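Local coordinates for branched-chain-amino-acid aminotransferase (Deinococcus radiodurans, PDB 3UZO), which probably catalyses the reversible, pyridoxal-phosphate-dependent transfer of an amino group from leucine, isoleucine or valine to 2-oxoglutarate, giving L-glutamate, at residues L272-H277 and E349-W354. Residues are numbered along the deposited sequence; the frame is centred on the assembly and turned at random.
Sequences LWLAEH and EAPEGW
Trp273 and Leu274, near the C-terminal end of helix 266-277, meet Pro351 and Trp354, the first and last residues of a type II beta turn, in a class-IV aminotransferase fold. The contact is apolar and packs the loop that leads into the short C-terminal strand 356-357 against a helix whose first residues, Ile266 and Thr267, bind the cofactor. The proline ring lies between two indoles, whose broad faces can take aliphatic C-H groups. Its CB lies over one face of the six-membered ring of Trp273 as a CH-pi contact, 4.2 Å from the centroid, while its CG reaches 3.4 Å from Trp273 CZ3. That same CG sits 3.6 Å above the plane of the Trp354 ring, over its centre. A compact, rigid ring with polarised C-H groups suits this place. The two indoles are inclined at 63°, the centroids of their six-membered rings 5.4 Å apart. Trp273 CG is anti to the backbone N (chi1 -168°), which swings the indole out from the helix so that one face meets the proline; its CB meets the edge of Trp354 at CZ2, near the ring plane. Leucine's branched end fits against the Trp354 rim, Leu274 CD1 lying 3.4 Å from Trp354 CH2, and helix 331-344 packs against this leucine through Glu339 and Ile343. Arg93 makes a cation-pi contact with Trp354. Gly353, third in the turn, has a positive phi (90°) that glycine adopts readily, and Trp354 N bonds to Pro351 O. On the helix, Trp273 O accepts hydrogen bonds from both His277 N and His277 ND1, the latter at 3.3 Å.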
loop_
_atom_site.group_PDB
_atom_site.type_symbol
_atom_site.label_atom_id
_atom_site.label_comp_id
_atom_site.label_asym_id
_atom_site.label_seq_id
_atom_site.Cartn_x
_atom_site.Cartn_y
_atom_site.Cartn_z
ATOM N N LEU A 272 -14.108 8.361 -23.397
ATOM C CA LEU A 272 -15.455 8.816 -23.092
ATOM C C LEU A 272 -15.762 10.025 -23.985
ATOM O O LEU A 272 -16.840 10.121 -24.579
ATOM C CB LEU A 272 -15.508 9.207 -21.613
ATOM C CG LEU A 272 -16.637 8.787 -20.670
ATOM C CD1 LEU A 272 -17.146 7.405 -20.999
ATOM C CD2 LEU A 272 -16.110 8.838 -19.232
ATOM N N TRP A 273 -14.792 10.934 -24.096
ATOM C CA TRP A 273 -14.953 12.138 -24.905
ATOM C C TRP A 273 -14.987 11.823 -26.400
ATOM O O TRP A 273 -15.857 12.308 -27.129
ATOM C CB TRP A 273 -13.811 13.130 -24.626
ATOM C CG TRP A 273 -14.066 14.500 -25.196
ATOM C CD1 TRP A 273 -14.746 15.525 -24.597
ATOM C CD2 TRP A 273 -13.733 14.961 -26.515
ATOM N NE1 TRP A 273 -14.860 16.590 -25.463
ATOM C CE2 TRP A 273 -14.250 16.268 -26.646
ATOM C CE3 TRP A 273 -13.051 14.392 -27.599
ATOM C CZ2 TRP A 273 -14.107 17.016 -27.820
ATOM C CZ3 TRP A 273 -12.909 15.137 -28.767
ATOM C CH2 TRP A 273 -13.435 16.434 -28.867
ATOM N N LEU A 274 -14.035 11.013 -26.855
ATOM C CA LEU A 274 -13.947 10.635 -28.265
ATOM C C LEU A 274 -15.193 9.888 -28.727
ATOM O O LEU A 274 -15.703 10.130 -29.826
ATOM C CB LEU A 274 -12.708 9.759 -28.494
ATOM C CG LEU A 274 -11.403 10.400 -28.984
ATOM C CD1 LEU A 274 -11.291 11.830 -28.505
ATOM C CD2 LEU A 274 -10.218 9.570 -28.499
ATOM N N ALA A 275 -15.676 8.979 -27.886
ATOM C CA ALA A 275 -16.863 8.196 -28.209
ATOM C C ALA A 275 -18.041 9.110 -28.531
ATOM O O ALA A 275 -18.732 8.922 -29.535
ATOM C CB ALA A 275 -17.218 7.282 -27.045
ATOM N N GLU A 276 -18.258 10.107 -27.680
ATOM C CA GLU A 276 -19.369 11.026 -27.865
ATOM C C GLU A 276 -19.194 12.053 -28.979
ATOM O O GLU A 276 -20.002 12.113 -29.901
ATOM C CB GLU A 276 -19.660 11.773 -26.564
ATOM C CG GLU A 276 -20.958 12.575 -26.615
ATOM C CD GLU A 276 -21.201 13.388 -25.365
ATOM O OE1 GLU A 276 -20.856 12.914 -24.262
ATOM O OE2 GLU A 276 -21.754 14.500 -25.483
ATOM N N HIS A 277 -18.132 12.847 -28.897
ATOM C CA HIS A 277 -17.893 13.920 -29.862
ATOM C C HIS A 277 -17.178 13.596 -31.170
ATOM O O HIS A 277 -17.062 14.463 -32.039
ATOM C CB HIS A 277 -17.155 15.070 -29.164
ATOM C CG HIS A 277 -17.851 15.569 -27.939
ATOM N ND1 HIS A 277 -17.618 15.047 -26.685
ATOM C CD2 HIS A 277 -18.819 16.504 -27.782
ATOM C CE1 HIS A 277 -18.412 15.636 -25.809
ATOM N NE2 HIS A 277 -19.151 16.524 -26.449
ATOM N N GLU A 349 -6.363 15.248 -35.739
ATOM C CA GLU A 349 -6.529 16.512 -35.045
ATOM C C GLU A 349 -6.780 16.250 -33.565
ATOM O O GLU A 349 -7.660 15.475 -33.202
ATOM C CB GLU A 349 -7.705 17.280 -35.646
ATOM C CG GLU A 349 -7.878 18.675 -35.097
ATOM C CD GLU A 349 -9.035 19.404 -35.746
ATOM O OE1 GLU A 349 -10.186 18.942 -35.603
ATOM O OE2 GLU A 349 -8.793 20.436 -36.405
ATOM N N ALA A 350 -5.993 16.890 -32.711
ATOM C CA ALA A 350 -6.143 16.722 -31.274
ATOM C C ALA A 350 -7.182 17.691 -30.735
ATOM O O ALA A 350 -7.314 18.806 -31.241
ATOM C CB ALA A 350 -4.821 16.976 -30.586
ATOM N N PRO A 351 -7.963 17.260 -29.729
ATOM C CA PRO A 351 -8.985 18.119 -29.121
ATOM C C PRO A 351 -8.212 19.237 -28.423
ATOM O O PRO A 351 -7.065 19.028 -28.025
ATOM C CB PRO A 351 -9.660 17.191 -28.118
ATOM C CG PRO A 351 -9.536 15.847 -28.765
ATOM C CD PRO A 351 -8.121 15.862 -29.285
ATOM N N GLU A 352 -8.820 20.409 -28.268
ATOM C CA GLU A 352 -8.141 21.531 -27.622
ATOM C C GLU A 352 -7.660 21.171 -26.217
ATOM O O GLU A 352 -8.377 20.532 -25.457
ATOM C CB GLU A 352 -9.078 22.740 -27.548
ATOM C CG GLU A 352 -9.755 23.082 -28.868
ATOM C CD GLU A 352 -8.771 23.238 -30.014
ATOM O OE1 GLU A 352 -7.881 24.109 -29.924
ATOM O OE2 GLU A 352 -8.886 22.488 -31.007
ATOM N N GLY A 353 -6.442 21.575 -25.872
ATOM C CA GLY A 353 -5.935 21.278 -24.543
ATOM C C GLY A 353 -5.194 19.957 -24.463
ATOM O O GLY A 353 -4.280 19.803 -23.652
ATOM N N TRP A 354 -5.600 18.993 -25.285
ATOM C CA TRP A 354 -4.932 17.704 -25.311
ATOM C C TRP A 354 -3.722 17.966 -26.196
ATOM O O TRP A 354 -3.834 18.649 -27.212
ATOM C CB TRP A 354 -5.781 16.631 -25.996
ATOM C CG TRP A 354 -7.115 16.299 -25.383
ATOM C CD1 TRP A 354 -7.909 17.116 -24.630
ATOM C CD2 TRP A 354 -7.870 15.101 -25.606
ATOM N NE1 TRP A 354 -9.122 16.502 -24.378
ATOM C CE2 TRP A 354 -9.121 15.266 -24.969
ATOM C CE3 TRP A 354 -7.611 13.906 -26.290
ATOM C CZ2 TRP A 354 -10.114 14.278 -25.001
ATOM C CZ3 TRP A 354 -8.597 12.924 -26.321
ATOM C CH2 TRP A 354 -9.835 13.119 -25.680
#